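SusD superfamily protein (Bacteroides fragilis NCTC 9343, PDB 3NQP) probably binds glycans at the cell surface as an outer-membrane lipoprotein of the SusD family, though its own ligand is not established. Local coordinates at residues N280-T292 with F303-Y317. Residues are numbered along the deposited sequence; the frame is centred on the assembly and turned at random.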
loop_
_atom_site.group_PDB
_atom_site.type_symbol
_atom_site.label_atom_id
_atom_site.label_comp_id
_atom_site.label_asym_id
_atom_site.label_seq_id
_atom_site.Cartn_x
_atom_site.Cartn_y
_atom_site.Cartn_z
ATOM N N ASN A 280 -11.442 -7.527 4.306
ATOM C CA ASN A 280 -12.068 -6.423 3.602
ATOM C C ASN A 280 -13.557 -6.254 3.985
ATOM O O ASN A 280 -14.145 -5.164 3.786
ATOM C CB ASN A 280 -11.847 -6.503 2.078
ATOM C CG ASN A 280 -10.426 -6.117 1.655
ATOM O OD1 ASN A 280 -9.598 -5.767 2.510
ATOM N ND2 ASN A 280 -10.120 -6.213 0.326
ATOM N N GLY A 281 -14.140 -7.289 4.621
ATOM C CA GLY A 281 -15.510 -7.174 5.188
ATOM C C GLY A 281 -15.667 -6.161 6.303
ATOM O O GLY A 281 -16.791 -5.702 6.621
ATOM N N THR A 282 -14.547 -5.805 6.927
ATOM C CA THR A 282 -14.544 -4.828 8.016
ATOM C C THR A 282 -14.709 -3.380 7.588
ATOM O O THR A 282 -14.794 -2.507 8.453
ATOM C CB THR A 282 -13.236 -4.918 8.890
ATOM O OG1 THR A 282 -12.105 -4.554 8.117
ATOM C CG2 THR A 282 -13.015 -6.367 9.458
ATOM N N PHE A 283 -14.708 -3.097 6.279
ATOM C CA PHE A 283 -14.982 -1.737 5.774
ATOM C C PHE A 283 -16.439 -1.624 5.286
ATOM O O PHE A 283 -16.754 -0.693 4.538
ATOM C CB PHE A 283 -14.090 -1.367 4.577
ATOM C CG PHE A 283 -12.658 -1.051 4.926
ATOM C CD1 PHE A 283 -11.789 -2.038 5.331
ATOM C CD2 PHE A 283 -12.156 0.234 4.736
ATOM C CE1 PHE A 283 -10.451 -1.712 5.625
ATOM C CE2 PHE A 283 -10.830 0.548 5.013
ATOM C CZ PHE A 283 -9.989 -0.416 5.442
ATOM N N THR A 284 -17.293 -2.584 5.647
ATOM C CA THR A 284 -18.663 -2.640 5.090
ATOM C C THR A 284 -19.762 -2.280 6.110
ATOM O O THR A 284 -19.863 -1.109 6.536
ATOM C CB THR A 284 -18.924 -3.978 4.379
ATOM O OG1 THR A 284 -18.947 -5.079 5.306
ATOM C CG2 THR A 284 -17.846 -4.203 3.305
ATOM N N TYR A 285 -20.586 -3.267 6.493
ATOM C CA TYR A 285 -21.588 -3.074 7.504
ATOM C C TYR A 285 -21.971 -4.487 8.044
ATOM O O TYR A 285 -21.677 -5.538 7.422
ATOM C CB TYR A 285 -22.796 -2.332 6.936
ATOM C CG TYR A 285 -23.286 -2.999 5.681
ATOM C CD1 TYR A 285 -22.704 -2.703 4.452
ATOM C CD2 TYR A 285 -24.284 -3.954 5.721
ATOM C CE1 TYR A 285 -23.112 -3.334 3.283
ATOM C CE2 TYR A 285 -24.717 -4.594 4.521
ATOM C CZ TYR A 285 -24.115 -4.288 3.327
ATOM O OH TYR A 285 -24.497 -4.931 2.158
ATOM N N ASN A 286 -22.591 -4.481 9.211
ATOM C CA ASN A 286 -23.021 -5.673 9.910
ATOM C C ASN A 286 -24.529 -5.848 9.696
ATOM O O ASN A 286 -25.318 -5.184 10.344
ATOM C CB ASN A 286 -22.743 -5.455 11.398
ATOM C CG ASN A 286 -22.862 -6.720 12.234
ATOM O OD1 ASN A 286 -23.739 -7.539 12.024
ATOM N ND2 ASN A 286 -21.969 -6.864 13.213
ATOM N N VAL A 287 -24.936 -6.786 8.870
ATOM C CA VAL A 287 -26.387 -6.991 8.630
ATOM C C VAL A 287 -27.110 -7.474 9.896
ATOM O O VAL A 287 -28.229 -7.062 10.185
ATOM C CB VAL A 287 -26.613 -7.945 7.482
ATOM C CG1 VAL A 287 -28.075 -8.438 7.446
ATOM C CG2 VAL A 287 -26.288 -7.231 6.181
ATOM N N GLY A 288 -26.433 -8.300 10.674
ATOM C CA GLY A 288 -26.975 -8.826 11.915
ATOM C C GLY A 288 -27.410 -7.778 12.935
ATOM O O GLY A 288 -28.498 -7.873 13.511
ATOM N N THR A 289 -26.555 -6.802 13.190
ATOM C CA THR A 289 -26.746 -5.916 14.335
ATOM C C THR A 289 -26.531 -4.427 14.064
ATOM O O THR A 289 -26.773 -3.597 14.927
ATOM C CB THR A 289 -25.799 -6.329 15.474
ATOM O OG1 THR A 289 -24.427 -6.166 15.055
ATOM C CG2 THR A 289 -26.045 -7.810 15.898
ATOM N N GLY A 290 -26.071 -4.083 12.868
ATOM C CA GLY A 290 -25.732 -2.696 12.553
ATOM C C GLY A 290 -26.886 -1.869 12.050
ATOM O O GLY A 290 -27.925 -2.394 11.722
ATOM N N SER A 291 -26.669 -0.574 11.929
ATOM C CA SER A 291 -27.737 0.364 11.629
ATOM C C SER A 291 -27.788 0.710 10.149
ATOM O O SER A 291 -28.827 1.180 9.680
ATOM C CB SER A 291 -27.574 1.668 12.447
ATOM O OG SER A 291 -26.259 2.193 12.261
ATOM N N THR A 292 -26.685 0.500 9.414
ATOM C CA THR A 292 -26.664 0.853 7.970
ATOM C C THR A 292 -27.845 0.230 7.202
ATOM O O THR A 292 -28.469 0.891 6.386
ATOM C CB THR A 292 -25.301 0.465 7.291
ATOM O OG1 THR A 292 -24.216 1.087 8.006
ATOM C CG2 THR A 292 -25.241 0.885 5.832
ATOM N N PHE A 303 -31.548 0.492 2.402
ATOM C CA PHE A 303 -30.211 -0.047 2.109
ATOM C C PHE A 303 -30.162 -1.589 2.199
ATOM O O PHE A 303 -29.678 -2.255 1.290
ATOM C CB PHE A 303 -29.209 0.610 3.080
ATOM C CG PHE A 303 -27.762 0.360 2.734
ATOM C CD1 PHE A 303 -27.165 -0.817 3.064
ATOM C CD2 PHE A 303 -27.039 1.301 2.031
ATOM C CE1 PHE A 303 -25.813 -1.049 2.759
ATOM C CE2 PHE A 303 -25.722 1.066 1.695
ATOM C CZ PHE A 303 -25.106 -0.109 2.090
ATOM N N GLY A 304 -30.648 -2.160 3.300
ATOM C CA GLY A 304 -30.693 -3.609 3.433
ATOM C C GLY A 304 -29.288 -4.194 3.254
ATOM O O GLY A 304 -28.315 -3.680 3.807
ATOM N N ASP A 305 -29.177 -5.281 2.507
ATOM C CA ASP A 305 -27.889 -5.888 2.237
ATOM C C ASP A 305 -27.483 -5.534 0.815
ATOM O O ASP A 305 -27.324 -6.416 -0.044
ATOM C CB ASP A 305 -27.947 -7.413 2.400
ATOM C CG ASP A 305 -26.610 -8.065 2.169
ATOM O OD1 ASP A 305 -25.596 -7.357 2.118
ATOM O OD2 ASP A 305 -26.542 -9.287 2.104
ATOM N N ALA A 306 -27.290 -4.243 0.575
ATOM C CA ALA A 306 -27.076 -3.712 -0.770
ATOM C C ALA A 306 -25.828 -4.283 -1.453
ATOM O O ALA A 306 -25.819 -4.390 -2.631
ATOM C CB ALA A 306 -26.992 -2.192 -0.709
ATOM N N LEU A 307 -24.781 -4.633 -0.691
ATOM C CA LEU A 307 -23.546 -5.225 -1.256
ATOM C C LEU A 307 -23.589 -6.726 -1.439
ATOM O O LEU A 307 -22.704 -7.284 -2.067
ATOM C CB LEU A 307 -22.333 -4.872 -0.420
ATOM C CG LEU A 307 -22.006 -3.376 -0.417
ATOM C CD1 LEU A 307 -20.689 -3.141 0.322
ATOM C CD2 LEU A 307 -21.971 -2.714 -1.816
ATOM N N ASP A 308 -24.635 -7.383 -0.929
ATOM C CA ASP A 308 -24.681 -8.847 -0.911
ATOM C C ASP A 308 -23.467 -9.409 -0.164
ATOM O O ASP A 308 -22.623 -10.149 -0.700
ATOM C CB ASP A 308 -24.807 -9.440 -2.320
ATOM C CG ASP A 308 -25.297 -10.899 -2.302
ATOM O OD1 ASP A 308 -25.583 -11.473 -1.224
ATOM O OD2 ASP A 308 -25.389 -11.477 -3.390
ATOM N N ILE A 309 -23.414 -9.070 1.105
ATOM C CA ILE A 309 -22.393 -9.623 1.971
ATOM C C ILE A 309 -23.012 -10.455 3.116
ATOM O O ILE A 309 -22.280 -11.000 3.919
ATOM C CB ILE A 309 -21.486 -8.512 2.536
ATOM C CG1 ILE A 309 -22.290 -7.585 3.398
ATOM C CG2 ILE A 309 -20.709 -7.749 1.382
ATOM C CD1 ILE A 309 -21.493 -6.608 4.345
ATOM N N GLN A 310 -24.338 -10.610 3.132
ATOM C CA GLN A 310 -25.030 -11.343 4.191
ATOM C C GLN A 310 -24.516 -10.854 5.550
ATOM O O GLN A 310 -24.348 -9.648 5.719
ATOM C CB GLN A 310 -24.853 -12.842 4.015
ATOM C CG GLN A 310 -25.117 -13.368 2.626
ATOM C CD GLN A 310 -23.895 -13.385 1.775
ATOM O OE1 GLN A 310 -22.829 -13.859 2.202
ATOM N NE2 GLN A 310 -24.013 -12.839 0.545
ATOM N N ASN A 311 -24.278 -11.747 6.511
ATOM C CA ASN A 311 -23.785 -11.334 7.797
ATOM C C ASN A 311 -22.279 -11.452 7.964
ATOM O O ASN A 311 -21.810 -11.639 9.090
ATOM C CB ASN A 311 -24.471 -12.066 8.966
ATOM C CG ASN A 311 -24.330 -11.296 10.274
ATOM O OD1 ASN A 311 -24.204 -10.050 10.265
ATOM N ND2 ASN A 311 -24.296 -12.013 11.386
ATOM N N THR A 312 -21.533 -11.286 6.884
ATOM C CA THR A 312 -20.100 -11.491 6.902
ATOM C C THR A 312 -19.313 -10.242 7.267
ATOM O O THR A 312 -18.070 -10.314 7.387
ATOM C CB THR A 312 -19.595 -12.016 5.518
ATOM O OG1 THR A 312 -19.818 -11.019 4.514
ATOM C CG2 THR A 312 -20.311 -13.294 5.102
ATOM N N GLY A 313 -20.002 -9.100 7.404
ATOM C CA GLY A 313 -19.343 -7.794 7.504
ATOM C C GLY A 313 -19.425 -7.087 8.839
ATOM O O GLY A 313 -20.201 -7.467 9.722
ATOM N N ASN A 314 -18.595 -6.057 8.993
ATOM C CA ASN A 314 -18.755 -5.072 10.022
ATOM C C ASN A 314 -18.205 -3.753 9.501
ATOM O O ASN A 314 -17.736 -3.688 8.365
ATOM C CB ASN A 314 -18.180 -5.522 11.412
ATOM C CG ASN A 314 -16.674 -5.520 11.478
ATOM O OD1 ASN A 314 -16.051 -4.669 10.886
ATOM N ND2 ASN A 314 -16.082 -6.416 12.328
ATOM N N GLN A 315 -18.366 -2.692 10.278
ATOM C CA GLN A 315 -17.795 -1.399 9.925
ATOM C C GLN A 315 -16.915 -0.914 11.063
ATOM O O GLN A 315 -17.326 -0.138 11.931
ATOM C CB GLN A 315 -18.845 -0.336 9.559
ATOM C CG GLN A 315 -18.166 0.829 8.795
ATOM C CD GLN A 315 -19.125 1.846 8.274
ATOM O OE1 GLN A 315 -20.121 2.130 8.927
ATOM N NE2 GLN A 315 -18.806 2.459 7.112
ATOM N N THR A 316 -15.704 -1.440 11.045
ATOM C CA THR A 316 -14.675 -1.102 12.006
ATOM C C THR A 316 -13.507 -0.326 11.388
ATOM O O THR A 316 -12.572 0.012 12.075
ATOM C CB THR A 316 -14.150 -2.396 12.755
ATOM O OG1 THR A 316 -13.817 -3.427 11.827
ATOM C CG2 THR A 316 -15.244 -2.939 13.734
ATOM N N TYR A 317 -13.591 -0.025 10.101
ATOM C CA TYR A 317 -12.713 0.908 9.412
ATOM C C TYR A 317 -13.608 1.690 8.455
ATOM O O TYR A 317 -14.394 1.070 7.698
ATOM C CB TYR A 317 -11.610 0.183 8.565
ATOM C CG TYR A 317 -10.664 -0.624 9.418
ATOM C CD1 TYR A 317 -10.975 -1.931 9.774
ATOM C CD2 TYR A 317 -9.505 -0.074 9.931
ATOM C CE1 TYR A 317 -10.168 -2.672 10.604
ATOM C CE2 TYR A 317 -8.684 -0.811 10.750
ATOM C CZ TYR A 317 -9.006 -2.120 11.077
ATOM O OH TYR A 317 -8.220 -2.852 11.926
HETATM O O HOH W 1 -16.114 1.646 5.730
HETATM O O HOH W 2 -22.728 -8.068 7.276
HETATM O O HOH W 3 -23.841 -10.007 13.417
#
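Tyr285 lays its ring between Ile309 and Phe303. The methyl CD1 of Ile309 sits over the centre of one face, 3.7 Å from the centroid of the Tyr285 ring. Phe303 turns its edge to the other face in a T-shaped stack, with the planes at 89°. Thr292 CG2 in turn covers a face of the Phe303 ring. Leu307 lies at the edge of the tyrosine ring. With chi1 at 51°, CG of Tyr285 stands between the backbone N and the carbonyl carbon, and the hydroxyl ends against the turn 305-308. There Tyr285 OH donates to Asp305 OD1 at 2.7 Å, on the anti lone pair. Tyr285 OH also accepts from Leu307 N at 2.9 Å. Asp305 OD1 keeps its syn lone pair for Ile309 N, and OD2 takes Gln310 N.

At the other end, Thr282 O accepts from both Thr316 N (2.9 Å) and Tyr317 N (3.2 Å). Thr282 and Tyr317 side chains run alongside each other; Thr282 OG1 bonds back to Ser279 O. Tyr317 CB sits over the face of Phe283, 3.5 Å from its centroid, while Tyr317 OH reaches Asn67. Trp40 and Ile44 of helix 39-48 also pack on Phe283.

Between these ends, a water donates to Tyr285 O and Gln310 O and accepts from Val287 N and Gly313 N. Both segments belong to one long loop between strand 265-269 and helix 321-325. With little regular structure, the loop is joined by aromatic packing and shared acceptors. The two bonds at Tyr285 OH hold the hydroxyl end, while Ile309 and Phe303 hold the faces, and Asp305, bonded by three donors, is probably held as a carboxylate.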